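Local coordinates for protein lipocalin AI-4 (Rhodnius prolixus, PDB 5H9N) that binds cysteinyl leukotrienes such as leukotriene C4 inside its beta-barrel, as a secreted salivary lipocalin of a blood-feeding insect, at residues 24-29 and 95-100; 54-59 and 79-84. The protein carries 1 engineered substitution. All blocks are in the same frame, centred on the assembly; numbering follows the deposited sequence.

Contact 1 of 2, residues 24-29 and 95-100; sequences NRFFTG and MAVVET. With LTX ((5~{S},6~{R},7~{E},9~{E},11~{Z},14~{Z})-6-[(2~{R})-2-[[(4~{S})-4-azanyl-5-oxidanyl-5-oxidanylidene-pentanoyl]amino]-3-( 2-hydroxy-2-oxoethylamino)-3-oxidanylidene-propyl]sulfanyl-5-oxidanyl-icosa-7,9,11,14-tetraenoic acid), chain B.
Phe26, ending helix 23-26, faces Thr100, ending strand 90-100, with their CA atoms 8.0 Å apart and no hydrogen bond between the two backbones. Beyond the helix the chain reverses through an inverse gamma turn centred on Phe27, while the strand is interrupted by a classic beta bulge, Val98 and Glu99 sharing Leu107 as their partner on strand 105-112. The Phe26 ring bridges the gap: its CG stands anti to the backbone N (chi1 177°), which carries the ring toward the strand. Val97 CG2 lies over the middle of one ring face, 3.9 Å from the centroid and 9° off the normal, a CH-pi contact. Helix 23-26 is the N-terminal helix that closes one end of the lipocalin barrel, just ahead of the Gly-Asp-Trp of the family's GxW motif; Trp31 stacks on Phe26, and Trp31 NE1 is hydrogen-bonded to Phe26 O. Thr100 OG1 meets the edge of the Phe26 ring, 4.3 Å from CD1, and is hydrogen-bonded to Tyr105 O and Tyr102 N. Deeper in the barrel, Phe26 CZ lies 4.0 Å from the terminal carbon C20 of leukotriene C4. Met95, bent at chi2 and chi3, brings SD alongside the same tail, 3.6 Å from C17.

Contact 2 of 2, residues 54-59 and 79-84; sequences LQLNFN and YSFQCT. With LTX ((5~{S},6~{R},7~{E},9~{E},11~{Z},14~{Z})-6-[(2~{R})-2-[[(4~{S})-4-azanyl-5-oxidanyl-5-oxidanylidene-pentanoyl]amino]-3-( 2-hydroxy-2-oxoethylamino)-3-oxidanylidene-propyl]sulfanyl-5-oxidanyl-icosa-7,9,11,14-tetraenoic acid), chain B.
The carbonyl oxygen of Leu54 lies beside the edge of the Phe81 ring, near its plane, with Leu54 O 3.4 Å from Phe81 CE1. Leu54 is paired with Gly69 of strand 63-71 by backbone hydrogen bonding. CE1 is touched a second time by Leu56 CD2, likewise at 3.4 Å, which comes in obliquely, its side chain crossing that of Phe81 at about a right angle. With CG folded back over the main chain (chi1 55°), Leu56 directs this one methyl both to Phe81 and to C18 of leukotriene C4, 3.6 Å from CD2. Phe81 is thus held between protein and lipid: leucine carbons and a carbonyl line its CE1 side, while ligand C16 sits over one face, 4.0 Å above the plane and displaced toward the rim. Leu54 also presses CD1 against the edge of the Tyr79 ring, 3.9 Å from CE2. Nearer the polar head of the ligand, Phe58 CE1 touches C11 of the polyene at 3.5 Å, and Phe58 stacks on Tyr48. Cys83 is joined to Cys67 of the intervening strand by a disulfide. Strand 63-71 runs between the two segments, so their inward-pointing side chains meet inside the barrel and form part of the wall of the lipocalin's central ligand pocket.

How the contacts relate
Both contacts are buried, line the same leukotriene pocket and involve neighbouring strands of the barrel, 90-100 in contact 1 and 78-85 in contact 2; the centres of the two contacts lie about 13 Å apart. They meet directly: a probable backbone hydrogen bond links Met95 O to Tyr79 N, and Met95 SD packs on Phe81 CE2 at 3.6 Å. Phe27 joins them too, edge-to-face with Tyr79 and against Leu54. Contact 1 sets a helix end against a strand where the lipid tail stops, and its touching residues are all buried, a methyl on a ring face dominating. Contact 2 follows the wall back to the polyene, with leucine branches and a carbonyl around aromatic rings, and its Leu54 is partly exposed.

Contact 1 of 2, residues 24-29 and 95-100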
# COMPACT_ATOMS: atom_id res chain seq x y z
N ASN A 24 14.51 -4.94 -0.41
CA ASN A 24 14.69 -6.38 -0.47
C ASN A 24 13.94 -7.10 0.64
O ASN A 24 13.45 -8.21 0.45
CB ASN A 24 16.18 -6.75 -0.42
CG ASN A 24 16.89 -6.49 -1.73
OD1 ASN A 24 16.25 -6.33 -2.78
ND2 ASN A 24 18.21 -6.46 -1.69
N ARG A 25 13.86 -6.47 1.81
CA ARG A 25 13.17 -7.11 2.94
C ARG A 25 11.67 -6.87 2.90
O ARG A 25 10.92 -7.64 3.48
CB ARG A 25 13.72 -6.61 4.27
CG ARG A 25 15.15 -7.04 4.54
CD ARG A 25 15.46 -6.84 6.01
NE ARG A 25 14.67 -7.74 6.83
CZ ARG A 25 14.29 -7.47 8.08
NH1 ARG A 25 14.62 -6.31 8.63
NH2 ARG A 25 13.56 -8.35 8.75
N PHE A 26 11.24 -5.80 2.25
CA PHE A 26 9.82 -5.53 2.17
C PHE A 26 9.14 -6.32 1.05
O PHE A 26 8.07 -6.91 1.26
CB PHE A 26 9.54 -4.04 1.96
CG PHE A 26 8.08 -3.75 1.80
CD1 PHE A 26 7.25 -3.76 2.91
CD2 PHE A 26 7.51 -3.54 0.55
CE1 PHE A 26 5.90 -3.55 2.78
CE2 PHE A 26 6.15 -3.32 0.41
CZ PHE A 26 5.35 -3.32 1.53
N PHE A 27 9.74 -6.33 -0.13
CA PHE A 27 9.14 -6.98 -1.29
C PHE A 27 9.49 -8.46 -1.34
O PHE A 27 10.03 -8.95 -2.33
CB PHE A 27 9.55 -6.27 -2.58
CG PHE A 27 9.00 -4.88 -2.71
CD1 PHE A 27 7.66 -4.67 -2.99
CD2 PHE A 27 9.81 -3.77 -2.53
CE1 PHE A 27 7.14 -3.40 -3.11
CE2 PHE A 27 9.31 -2.49 -2.65
CZ PHE A 27 7.97 -2.30 -2.94
N THR A 28 9.20 -9.15 -0.25
CA THR A 28 9.37 -10.60 -0.18
C THR A 28 8.22 -11.15 0.66
O THR A 28 7.73 -10.47 1.56
CB THR A 28 10.73 -10.99 0.42
OG1 THR A 28 10.93 -12.40 0.27
CG2 THR A 28 10.81 -10.62 1.89
N GLY A 29 7.78 -12.36 0.33
CA GLY A 29 6.70 -12.99 1.07
C GLY A 29 5.31 -12.42 0.79
O GLY A 29 5.09 -11.74 -0.21
N MET A 95 2.69 4.17 -4.50
CA MET A 95 2.76 3.87 -3.08
C MET A 95 4.11 4.19 -2.48
O MET A 95 5.13 4.22 -3.18
CB MET A 95 2.42 2.40 -2.85
CG MET A 95 3.35 1.48 -3.61
SD MET A 95 3.85 0.09 -2.63
CE MET A 95 4.65 1.17 -1.51
N ALA A 96 4.12 4.41 -1.17
CA ALA A 96 5.36 4.54 -0.42
C ALA A 96 5.19 3.80 0.90
O ALA A 96 4.10 3.83 1.48
CB ALA A 96 5.70 6.00 -0.17
N VAL A 97 6.24 3.16 1.38
CA VAL A 97 6.22 2.51 2.69
C VAL A 97 6.59 3.56 3.74
O VAL A 97 7.72 4.03 3.80
CB VAL A 97 7.18 1.32 2.76
CG1 VAL A 97 7.12 0.67 4.14
CG2 VAL A 97 6.82 0.31 1.69
N VAL A 98 5.62 3.94 4.56
CA VAL A 98 5.84 4.97 5.56
C VAL A 98 6.66 4.44 6.73
O VAL A 98 7.60 5.10 7.18
CB VAL A 98 4.49 5.52 6.06
CG1 VAL A 98 4.70 6.57 7.12
CG2 VAL A 98 3.69 6.09 4.88
N GLU A 99 6.32 3.25 7.21
CA GLU A 99 7.00 2.64 8.34
C GLU A 99 6.81 1.14 8.25
O GLU A 99 5.70 0.69 7.97
CB GLU A 99 6.44 3.15 9.67
CG GLU A 99 6.89 4.52 10.11
CD GLU A 99 8.13 4.46 10.97
OE1 GLU A 99 7.99 4.58 12.21
OE2 GLU A 99 9.23 4.29 10.42
N THR A 100 7.86 0.35 8.49
CA THR A 100 7.71 -1.11 8.51
C THR A 100 8.79 -1.74 9.36
O THR A 100 9.88 -1.18 9.46
CB THR A 100 7.75 -1.73 7.09
OG1 THR A 100 7.53 -3.14 7.17
CG2 THR A 100 9.08 -1.48 6.43
O2 LTX B . -5.77 3.32 -2.32
C1 LTX B . -6.94 3.13 -1.90
O1 LTX B . -7.22 2.21 -1.09
C2 LTX B . -8.04 4.05 -2.37
C3 LTX B . -8.93 3.30 -3.36
C4 LTX B . -8.08 2.53 -4.38
C5 LTX B . -8.94 2.01 -5.52
O3 LTX B . -9.78 0.94 -5.07
C6 LTX B . -8.09 1.53 -6.69
C7 LTX B . -7.23 0.34 -6.30
C8 LTX B . -5.89 0.39 -6.28
C9 LTX B . -5.10 -0.80 -5.91
C10 LTX B . -3.78 -0.90 -6.08
C11 LTX B . -3.08 -2.14 -5.70
C12 LTX B . -1.77 -2.38 -5.78
C13 LTX B . -0.72 -1.40 -6.29
C14 LTX B . -0.34 -0.39 -5.23
C15 LTX B . 0.45 -0.65 -4.20
C16 LTX B . 1.07 -2.01 -3.98
C17 LTX B . 1.16 -2.30 -2.49
C18 LTX B . 1.98 -3.57 -2.27
C19 LTX B . 1.86 -4.09 -0.84
C20 LTX B . 2.71 -5.32 -0.64
O32 LTX B . -9.02 -4.85 -7.39
C21 LTX B . -8.87 -3.65 -7.70
O31 LTX B . -8.64 -2.75 -6.88
CA3 LTX B . -8.98 -3.28 -9.16
N3 LTX B . -8.73 -1.86 -9.34
C22 LTX B . -9.04 -1.20 -10.45
O33 LTX B . -9.56 -1.76 -11.40
CA2 LTX B . -8.73 0.27 -10.54
CB2 LTX B . -8.06 0.81 -9.29
SG2 LTX B . -9.22 1.14 -8.01
N2 LTX B . -9.93 1.01 -10.88
CD1 LTX B . -9.94 1.90 -11.86
OE1 LTX B . -8.93 2.43 -12.30
CG1 LTX B . -11.32 2.23 -12.39
CB1 LTX B . -11.30 3.47 -13.27
CA1 LTX B . -12.70 4.06 -13.36
N1 LTX B . -13.27 4.19 -12.00
C23 LTX B . -13.60 3.18 -14.18
O11 LTX B . -14.66 2.76 -13.66
O12 LTX B . -13.25 2.90 -15.35

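Contact 2 of 2, residues 54-59 and 79-84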
# COMPACT_ATOMS: atom_id res chain seq x y z
N LEU A 54 9.94 -6.38 -8.15
CA LEU A 54 8.77 -5.57 -7.83
C LEU A 54 7.51 -6.06 -8.53
O LEU A 54 6.67 -5.26 -8.93
CB LEU A 54 9.04 -4.10 -8.20
CG LEU A 54 10.30 -3.50 -7.58
CD1 LEU A 54 10.58 -2.10 -8.16
CD2 LEU A 54 10.20 -3.46 -6.06
N GLN A 55 7.38 -7.37 -8.67
CA GLN A 55 6.12 -7.93 -9.16
C GLN A 55 5.22 -8.29 -8.00
O GLN A 55 5.67 -8.73 -6.94
CB GLN A 55 6.37 -9.17 -10.02
CG GLN A 55 7.32 -8.96 -11.18
CD GLN A 55 6.89 -7.85 -12.12
OE1 GLN A 55 5.87 -7.96 -12.81
NE2 GLN A 55 7.65 -6.77 -12.15
N LEU A 56 3.92 -8.09 -8.17
CA LEU A 56 3.00 -8.56 -7.15
C LEU A 56 1.68 -9.00 -7.75
O LEU A 56 1.32 -8.65 -8.88
CB LEU A 56 2.80 -7.51 -6.06
CG LEU A 56 2.34 -6.09 -6.36
CD1 LEU A 56 0.83 -6.00 -6.31
CD2 LEU A 56 2.97 -5.16 -5.34
N ASN A 57 1.02 -9.86 -6.99
CA ASN A 57 -0.28 -10.40 -7.33
C ASN A 57 -1.19 -10.21 -6.12
O ASN A 57 -0.74 -10.36 -5.00
CB ASN A 57 -0.20 -11.89 -7.67
CG ASN A 57 0.64 -12.18 -8.90
OD1 ASN A 57 1.22 -11.28 -9.51
ND2 ASN A 57 0.70 -13.45 -9.27
N PHE A 58 -2.45 -9.84 -6.32
CA PHE A 58 -3.37 -9.89 -5.19
C PHE A 58 -4.77 -10.21 -5.69
O PHE A 58 -5.07 -10.06 -6.87
CB PHE A 58 -3.34 -8.58 -4.37
CG PHE A 58 -3.92 -7.37 -5.07
CD1 PHE A 58 -3.13 -6.59 -5.90
CD2 PHE A 58 -5.24 -6.99 -4.86
CE1 PHE A 58 -3.66 -5.47 -6.52
CE2 PHE A 58 -5.77 -5.87 -5.48
CZ PHE A 58 -4.98 -5.12 -6.31
N ASN A 59 -5.60 -10.69 -4.76
CA ASN A 59 -6.99 -11.02 -5.06
C ASN A 59 -7.84 -9.76 -4.92
O ASN A 59 -8.27 -9.41 -3.81
CB ASN A 59 -7.51 -12.15 -4.16
CG ASN A 59 -7.29 -11.87 -2.68
OD1 ASN A 59 -6.21 -11.49 -2.25
ND2 ASN A 59 -8.34 -12.04 -1.89
N TYR A 79 6.92 4.20 -5.34
CA TYR A 79 6.88 3.21 -6.40
C TYR A 79 5.65 3.43 -7.25
O TYR A 79 4.60 3.83 -6.74
CB TYR A 79 6.86 1.80 -5.80
CG TYR A 79 8.16 1.44 -5.12
CD1 TYR A 79 8.41 1.84 -3.82
CD2 TYR A 79 9.15 0.75 -5.80
CE1 TYR A 79 9.60 1.55 -3.21
CE2 TYR A 79 10.35 0.45 -5.20
CZ TYR A 79 10.57 0.84 -3.90
OH TYR A 79 11.77 0.55 -3.30
N SER A 80 5.78 3.16 -8.54
CA SER A 80 4.66 3.14 -9.47
C SER A 80 4.39 1.71 -9.87
O SER A 80 5.30 0.99 -10.28
CB SER A 80 4.97 3.98 -10.71
OG SER A 80 3.97 3.86 -11.70
N PHE A 81 3.14 1.28 -9.74
CA PHE A 81 2.74 -0.06 -10.15
C PHE A 81 1.77 0.00 -11.31
O PHE A 81 0.74 0.69 -11.24
CB PHE A 81 2.12 -0.80 -8.97
CG PHE A 81 3.13 -1.29 -7.99
CD1 PHE A 81 3.74 -2.51 -8.16
CD2 PHE A 81 3.53 -0.49 -6.92
CE1 PHE A 81 4.71 -2.96 -7.27
CE2 PHE A 81 4.49 -0.95 -6.02
CZ PHE A 81 5.09 -2.18 -6.21
N GLN A 82 2.12 -0.71 -12.37
CA GLN A 82 1.25 -0.87 -13.51
C GLN A 82 0.52 -2.19 -13.36
O GLN A 82 1.15 -3.24 -13.31
CB GLN A 82 2.06 -0.85 -14.80
CG GLN A 82 1.21 -0.73 -16.05
CD GLN A 82 0.33 0.50 -16.03
OE1 GLN A 82 0.75 1.56 -15.56
NE2 GLN A 82 -0.89 0.36 -16.52
N CYS A 83 -0.80 -2.13 -13.26
CA CYS A 83 -1.59 -3.30 -12.89
C CYS A 83 -2.61 -3.66 -13.96
O CYS A 83 -3.14 -2.80 -14.65
CB CYS A 83 -2.32 -3.07 -11.56
SG CYS A 83 -1.31 -2.59 -10.15
N THR A 84 -2.89 -4.96 -14.07
CA THR A 84 -3.93 -5.46 -14.95
C THR A 84 -4.81 -6.42 -14.16
O THR A 84 -4.34 -7.07 -13.23
CB THR A 84 -3.35 -6.18 -16.19
OG1 THR A 84 -2.50 -7.25 -15.77
CG2 THR A 84 -2.55 -5.21 -17.04
O2 LTX B . -5.77 3.32 -2.32
C1 LTX B . -6.94 3.13 -1.90
O1 LTX B . -7.22 2.21 -1.09
C2 LTX B . -8.04 4.05 -2.37
C3 LTX B . -8.93 3.30 -3.36
C4 LTX B . -8.08 2.53 -4.38
C5 LTX B . -8.94 2.01 -5.52
O3 LTX B . -9.78 0.94 -5.07
C6 LTX B . -8.09 1.53 -6.69
C7 LTX B . -7.23 0.34 -6.30
C8 LTX B . -5.89 0.39 -6.28
C9 LTX B . -5.10 -0.80 -5.91
C10 LTX B . -3.78 -0.90 -6.08
C11 LTX B . -3.08 -2.14 -5.70
C12 LTX B . -1.77 -2.38 -5.78
C13 LTX B . -0.72 -1.40 -6.29
C14 LTX B . -0.34 -0.39 -5.23
C15 LTX B . 0.45 -0.65 -4.20
C16 LTX B . 1.07 -2.01 -3.98
C17 LTX B . 1.16 -2.30 -2.49
C18 LTX B . 1.98 -3.57 -2.27
C19 LTX B . 1.86 -4.09 -0.84
C20 LTX B . 2.71 -5.32 -0.64
O32 LTX B . -9.02 -4.85 -7.39
C21 LTX B . -8.87 -3.65 -7.70
O31 LTX B . -8.64 -2.75 -6.88
CA3 LTX B . -8.98 -3.28 -9.16
N3 LTX B . -8.73 -1.86 -9.34
C22 LTX B . -9.04 -1.20 -10.45
O33 LTX B . -9.56 -1.76 -11.40
CA2 LTX B . -8.73 0.27 -10.54
CB2 LTX B . -8.06 0.81 -9.29
SG2 LTX B . -9.22 1.14 -8.01
N2 LTX B . -9.93 1.01 -10.88
CD1 LTX B . -9.94 1.90 -11.86
OE1 LTX B . -8.93 2.43 -12.30
CG1 LTX B . -11.32 2.23 -12.39
CB1 LTX B . -11.30 3.47 -13.27
CA1 LTX B . -12.70 4.06 -13.36
N1 LTX B . -13.27 4.19 -12.00
C23 LTX B . -13.60 3.18 -14.18
O11 LTX B . -14.66 2.76 -13.66
O12 LTX B . -13.25 2.90 -15.35